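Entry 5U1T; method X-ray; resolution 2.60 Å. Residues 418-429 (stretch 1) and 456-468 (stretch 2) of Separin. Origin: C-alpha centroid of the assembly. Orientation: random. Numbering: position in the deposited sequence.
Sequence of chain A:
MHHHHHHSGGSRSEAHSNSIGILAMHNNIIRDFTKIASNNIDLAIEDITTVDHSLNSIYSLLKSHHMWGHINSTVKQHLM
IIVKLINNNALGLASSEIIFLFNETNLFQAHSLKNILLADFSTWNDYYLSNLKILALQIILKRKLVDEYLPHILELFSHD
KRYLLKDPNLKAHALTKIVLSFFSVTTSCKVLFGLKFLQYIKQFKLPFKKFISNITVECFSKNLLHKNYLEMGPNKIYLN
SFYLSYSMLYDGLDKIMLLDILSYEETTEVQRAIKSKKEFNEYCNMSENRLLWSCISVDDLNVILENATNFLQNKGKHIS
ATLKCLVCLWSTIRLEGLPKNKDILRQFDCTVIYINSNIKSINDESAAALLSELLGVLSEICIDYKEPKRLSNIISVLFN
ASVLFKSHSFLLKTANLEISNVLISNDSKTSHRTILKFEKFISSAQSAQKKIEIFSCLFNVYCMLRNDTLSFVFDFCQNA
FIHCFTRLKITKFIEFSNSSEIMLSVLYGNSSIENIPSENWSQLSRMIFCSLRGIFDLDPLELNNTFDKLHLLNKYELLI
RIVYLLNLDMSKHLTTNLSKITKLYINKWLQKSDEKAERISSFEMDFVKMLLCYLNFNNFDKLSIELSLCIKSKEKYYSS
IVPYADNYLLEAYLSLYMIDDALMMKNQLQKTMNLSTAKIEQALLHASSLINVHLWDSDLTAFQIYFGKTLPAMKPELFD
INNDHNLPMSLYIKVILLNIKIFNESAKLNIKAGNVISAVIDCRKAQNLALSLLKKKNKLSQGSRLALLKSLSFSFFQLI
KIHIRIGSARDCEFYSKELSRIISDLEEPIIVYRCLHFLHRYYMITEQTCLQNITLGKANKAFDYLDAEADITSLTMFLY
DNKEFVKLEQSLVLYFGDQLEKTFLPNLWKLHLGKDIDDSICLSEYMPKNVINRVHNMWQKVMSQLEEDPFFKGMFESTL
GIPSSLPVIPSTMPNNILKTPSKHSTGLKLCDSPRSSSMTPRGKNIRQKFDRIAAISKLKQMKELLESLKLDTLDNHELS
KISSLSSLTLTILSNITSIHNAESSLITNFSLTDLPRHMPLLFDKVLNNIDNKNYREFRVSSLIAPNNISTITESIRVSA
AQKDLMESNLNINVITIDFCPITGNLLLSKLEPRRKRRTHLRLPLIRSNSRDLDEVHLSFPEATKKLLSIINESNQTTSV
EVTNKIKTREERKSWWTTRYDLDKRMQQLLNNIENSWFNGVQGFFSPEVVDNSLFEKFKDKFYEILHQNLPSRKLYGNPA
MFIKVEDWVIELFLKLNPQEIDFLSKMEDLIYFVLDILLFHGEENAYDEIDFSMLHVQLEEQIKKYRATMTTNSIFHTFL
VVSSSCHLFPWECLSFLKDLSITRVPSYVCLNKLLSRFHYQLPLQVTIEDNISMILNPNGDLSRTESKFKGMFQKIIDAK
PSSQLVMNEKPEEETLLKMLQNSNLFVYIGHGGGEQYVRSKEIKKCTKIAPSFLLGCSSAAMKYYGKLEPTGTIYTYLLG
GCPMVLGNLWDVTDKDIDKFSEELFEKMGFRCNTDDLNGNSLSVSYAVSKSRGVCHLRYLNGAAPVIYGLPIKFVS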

# COMPACT_ATOMS: atom_id res chain seq x y z
N GLU A 418 44.74 -5.79 18.16
CA GLU A 418 43.82 -5.03 17.32
C GLU A 418 43.27 -3.84 18.10
O GLU A 418 43.39 -2.69 17.66
CB GLU A 418 42.68 -5.94 16.84
CG GLU A 418 41.78 -5.32 15.80
CD GLU A 418 42.57 -4.65 14.67
OE1 GLU A 418 43.29 -5.36 13.92
OE2 GLU A 418 42.49 -3.41 14.54
N ILE A 419 42.69 -4.12 19.26
CA ILE A 419 42.19 -3.08 20.15
C ILE A 419 43.27 -2.07 20.53
O ILE A 419 43.02 -0.86 20.54
CB ILE A 419 41.62 -3.67 21.44
CG1 ILE A 419 40.31 -4.40 21.13
CG2 ILE A 419 41.39 -2.58 22.47
CD1 ILE A 419 39.25 -3.53 20.47
N SER A 420 44.46 -2.56 20.82
CA SER A 420 45.55 -1.68 21.18
C SER A 420 45.73 -0.63 20.10
O SER A 420 45.64 0.56 20.39
CB SER A 420 46.86 -2.45 21.39
OG SER A 420 46.86 -3.07 22.67
N ASN A 421 45.94 -1.10 18.89
CA ASN A 421 46.11 -0.28 17.72
C ASN A 421 45.01 0.75 17.56
O ASN A 421 45.25 1.88 17.21
CB ASN A 421 46.07 -1.20 16.52
CG ASN A 421 46.22 -0.46 15.24
OD1 ASN A 421 46.38 0.74 15.23
ND2 ASN A 421 46.17 -1.16 14.15
N VAL A 422 43.80 0.31 17.79
CA VAL A 422 42.65 1.17 17.71
C VAL A 422 42.82 2.33 18.68
O VAL A 422 42.65 3.49 18.31
CB VAL A 422 41.34 0.45 18.03
CG1 VAL A 422 40.23 1.45 18.18
CG2 VAL A 422 41.00 -0.56 16.94
N LEU A 423 43.18 2.01 19.92
CA LEU A 423 43.30 3.03 20.96
C LEU A 423 44.44 3.98 20.63
O LEU A 423 44.35 5.19 20.86
CB LEU A 423 43.51 2.38 22.30
CG LEU A 423 42.23 1.80 22.87
CD1 LEU A 423 42.47 1.07 24.19
CD2 LEU A 423 41.23 2.91 23.05
N ILE A 424 45.49 3.42 20.07
CA ILE A 424 46.66 4.20 19.69
C ILE A 424 46.42 5.02 18.43
O ILE A 424 46.75 6.20 18.41
CB ILE A 424 47.88 3.28 19.49
CG1 ILE A 424 48.19 2.51 20.77
CG2 ILE A 424 49.08 4.10 19.06
CD1 ILE A 424 49.56 1.88 20.78
N SER A 425 45.87 4.40 17.38
CA SER A 425 45.56 5.12 16.13
C SER A 425 44.55 6.24 16.33
O SER A 425 44.65 7.30 15.71
CB SER A 425 45.02 4.18 15.05
OG SER A 425 46.03 3.34 14.52
N ASN A 426 43.56 5.99 17.19
CA ASN A 426 42.62 7.02 17.60
C ASN A 426 41.88 7.61 16.42
O ASN A 426 41.72 8.82 16.31
CB ASN A 426 43.36 8.13 18.37
CG ASN A 426 42.42 9.04 19.15
OD1 ASN A 426 42.87 10.02 19.75
ND2 ASN A 426 41.12 8.72 19.14
N ASP A 427 41.44 6.76 15.50
CA ASP A 427 40.70 7.29 14.38
C ASP A 427 39.32 6.65 14.35
O ASP A 427 39.15 5.57 13.78
CB ASP A 427 41.43 7.03 13.07
CG ASP A 427 41.36 8.21 12.13
OD1 ASP A 427 40.23 8.68 11.80
OD2 ASP A 427 42.46 8.68 11.74
N SER A 428 38.35 7.31 15.00
CA SER A 428 36.98 6.82 15.08
C SER A 428 36.33 6.71 13.68
O SER A 428 35.25 6.14 13.53
CB SER A 428 36.13 7.71 16.00
OG SER A 428 35.69 8.89 15.33
N LYS A 429 37.00 7.26 12.66
CA LYS A 429 36.57 7.06 11.28
C LYS A 429 36.97 5.66 10.76
O LYS A 429 36.32 5.13 9.86
CB LYS A 429 37.15 8.16 10.38
CG LYS A 429 37.04 9.57 10.96
CD LYS A 429 35.76 10.29 10.52
CE LYS A 429 35.59 11.64 11.23
NZ LYS A 429 35.20 11.51 12.68
N SER A 456 33.66 -9.53 23.29
CA SER A 456 33.68 -8.58 24.38
C SER A 456 34.90 -7.70 24.37
O SER A 456 34.92 -6.67 25.00
CB SER A 456 33.63 -9.33 25.69
OG SER A 456 32.66 -8.79 26.52
N CYS A 457 35.93 -8.12 23.66
CA CYS A 457 37.07 -7.29 23.42
C CYS A 457 36.69 -6.17 22.51
O CYS A 457 37.27 -5.12 22.56
CB CYS A 457 38.20 -8.11 22.82
SG CYS A 457 38.84 -9.42 23.85
N LEU A 458 35.69 -6.37 21.67
CA LEU A 458 35.29 -5.32 20.76
C LEU A 458 34.13 -4.55 21.32
O LEU A 458 34.07 -3.37 21.19
CB LEU A 458 34.92 -5.92 19.42
CG LEU A 458 34.39 -5.08 18.27
CD1 LEU A 458 33.09 -4.43 18.67
CD2 LEU A 458 35.37 -4.06 17.78
N PHE A 459 33.19 -5.23 21.93
CA PHE A 459 32.06 -4.52 22.49
C PHE A 459 32.49 -4.02 23.85
O PHE A 459 32.24 -4.65 24.88
CB PHE A 459 30.82 -5.41 22.55
CG PHE A 459 29.55 -4.65 22.69
CD1 PHE A 459 29.00 -3.99 21.61
CD2 PHE A 459 28.90 -4.57 23.91
CE1 PHE A 459 27.81 -3.28 21.72
CE2 PHE A 459 27.71 -3.86 24.04
CZ PHE A 459 27.17 -3.21 22.95
N ASN A 460 33.16 -2.88 23.80
CA ASN A 460 33.87 -2.33 24.96
C ASN A 460 33.85 -0.82 24.87
O ASN A 460 34.20 -0.26 23.83
CB ASN A 460 35.33 -2.86 24.99
CG ASN A 460 36.15 -2.30 26.15
OD1 ASN A 460 36.81 -1.26 26.02
ND2 ASN A 460 36.14 -3.01 27.28
N VAL A 461 33.45 -0.16 25.95
CA VAL A 461 33.27 1.29 25.95
C VAL A 461 34.50 2.14 25.56
O VAL A 461 34.32 3.22 25.00
CB VAL A 461 32.76 1.77 27.31
CG1 VAL A 461 33.84 1.72 28.33
CG2 VAL A 461 32.24 3.18 27.21
N TYR A 462 35.74 1.69 25.82
CA TYR A 462 36.88 2.54 25.48
C TYR A 462 37.05 2.56 23.97
O TYR A 462 37.78 3.38 23.43
CB TYR A 462 38.19 2.11 26.19
CG TYR A 462 38.12 2.34 27.68
CD1 TYR A 462 38.25 3.63 28.21
CD2 TYR A 462 37.86 1.30 28.55
CE1 TYR A 462 38.15 3.85 29.57
CE2 TYR A 462 37.74 1.51 29.89
CZ TYR A 462 37.90 2.79 30.40
OH TYR A 462 37.78 3.00 31.77
N CYS A 463 36.34 1.67 23.28
CA CYS A 463 36.28 1.74 21.83
C CYS A 463 35.55 2.99 21.30
O CYS A 463 35.72 3.35 20.14
CB CYS A 463 35.63 0.47 21.27
SG CYS A 463 36.75 -0.95 21.18
N MET A 464 34.76 3.65 22.15
CA MET A 464 34.12 4.90 21.76
C MET A 464 35.11 6.04 21.52
O MET A 464 34.74 7.05 20.91
CB MET A 464 33.10 5.34 22.81
CG MET A 464 32.07 4.27 23.16
SD MET A 464 31.04 3.71 21.78
CE MET A 464 30.60 5.29 21.12
N LEU A 465 36.35 5.89 21.98
CA LEU A 465 37.39 6.90 21.83
C LEU A 465 36.95 8.31 22.21
O LEU A 465 37.32 9.27 21.55
CB LEU A 465 37.91 6.92 20.39
CG LEU A 465 38.75 5.73 19.93
CD1 LEU A 465 39.17 5.91 18.48
CD2 LEU A 465 40.01 5.53 20.81
N ARG A 466 36.18 8.41 23.30
CA ARG A 466 35.66 9.69 23.80
C ARG A 466 34.86 10.47 22.75
O ARG A 466 34.92 11.70 22.68
CB ARG A 466 36.80 10.57 24.34
CG ARG A 466 37.38 10.08 25.66
CD ARG A 466 38.45 11.02 26.17
NE ARG A 466 37.94 12.34 26.49
CZ ARG A 466 37.64 12.77 27.72
NH1 ARG A 466 37.80 11.98 28.76
NH2 ARG A 466 37.18 14.00 27.90
N ASN A 467 34.12 9.73 21.94
CA ASN A 467 33.29 10.33 20.91
C ASN A 467 31.95 10.76 21.50
O ASN A 467 31.26 9.98 22.14
CB ASN A 467 33.08 9.34 19.77
CG ASN A 467 32.39 9.97 18.59
OD1 ASN A 467 31.21 10.31 18.65
ND2 ASN A 467 33.12 10.12 17.49
N ASP A 468 31.57 12.01 21.27
CA ASP A 468 30.39 12.53 21.95
C ASP A 468 29.21 12.79 21.00
O ASP A 468 28.46 13.75 21.17
CB ASP A 468 30.74 13.82 22.70
CG ASP A 468 31.42 14.82 21.81
OD1 ASP A 468 31.37 14.63 20.57
OD2 ASP A 468 32.01 15.80 22.34

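Stretch 2 meets one side of the helix of stretch 1 and the loop that follows it. No hydrogen bond crosses between the two; the contact rests on van der Waals packing. It begins at C457. The CA-to-CB bond of I419 points toward stretch 2, and I419 CD1 lies 3.3 Å from C457 O, a close approach of a methyl to a backbone carbonyl. I419 CD1 is also 4.4 Å from L458 CA.

N460 hardly takes part in the contact, but it shapes what follows. N460 OD1 accepts a hydrogen bond from Y462 N at 3.1 Å. N460 O accepts another from C463 N at 2.9 Å. These bonds hold the start of the short 3-10 segment, 461-464.

Y462 starts toward stretch 1, but the end of its side chain leads away. What it offers is backbone and CB: L423 CD2 is 3.5 Å from Y462 O and 4.4 Å from Y462 CB. C463 follows, with C463 SG 3.7 Å from I419 CD1. That methyl therefore touches both C457 and C463. M464 points away.

L465 is the main residue of the contact and has the largest covered area. Its backbone has positive phi, and its CA-to-CB bond points toward stretch 1. L465 CD2 packs 3.7 Å from L423 CD2 and 4.2 Å from V422 O. L465 CD1 reaches past the helix: it is 3.5 Å from N426 ND2, 3.8 Å from D427 N and 3.8 Å from S428 N. N426 also has positive phi, where the chain leaves the helix. One leucine thus spans the last helical turn and the loop after it.

R466 turns its side-chain end away and is bonded elsewhere in the structure. N467 closes the contact. N467 ND2 lies 3.6 Å from S428 OG, a polar approach without a hydrogen bond.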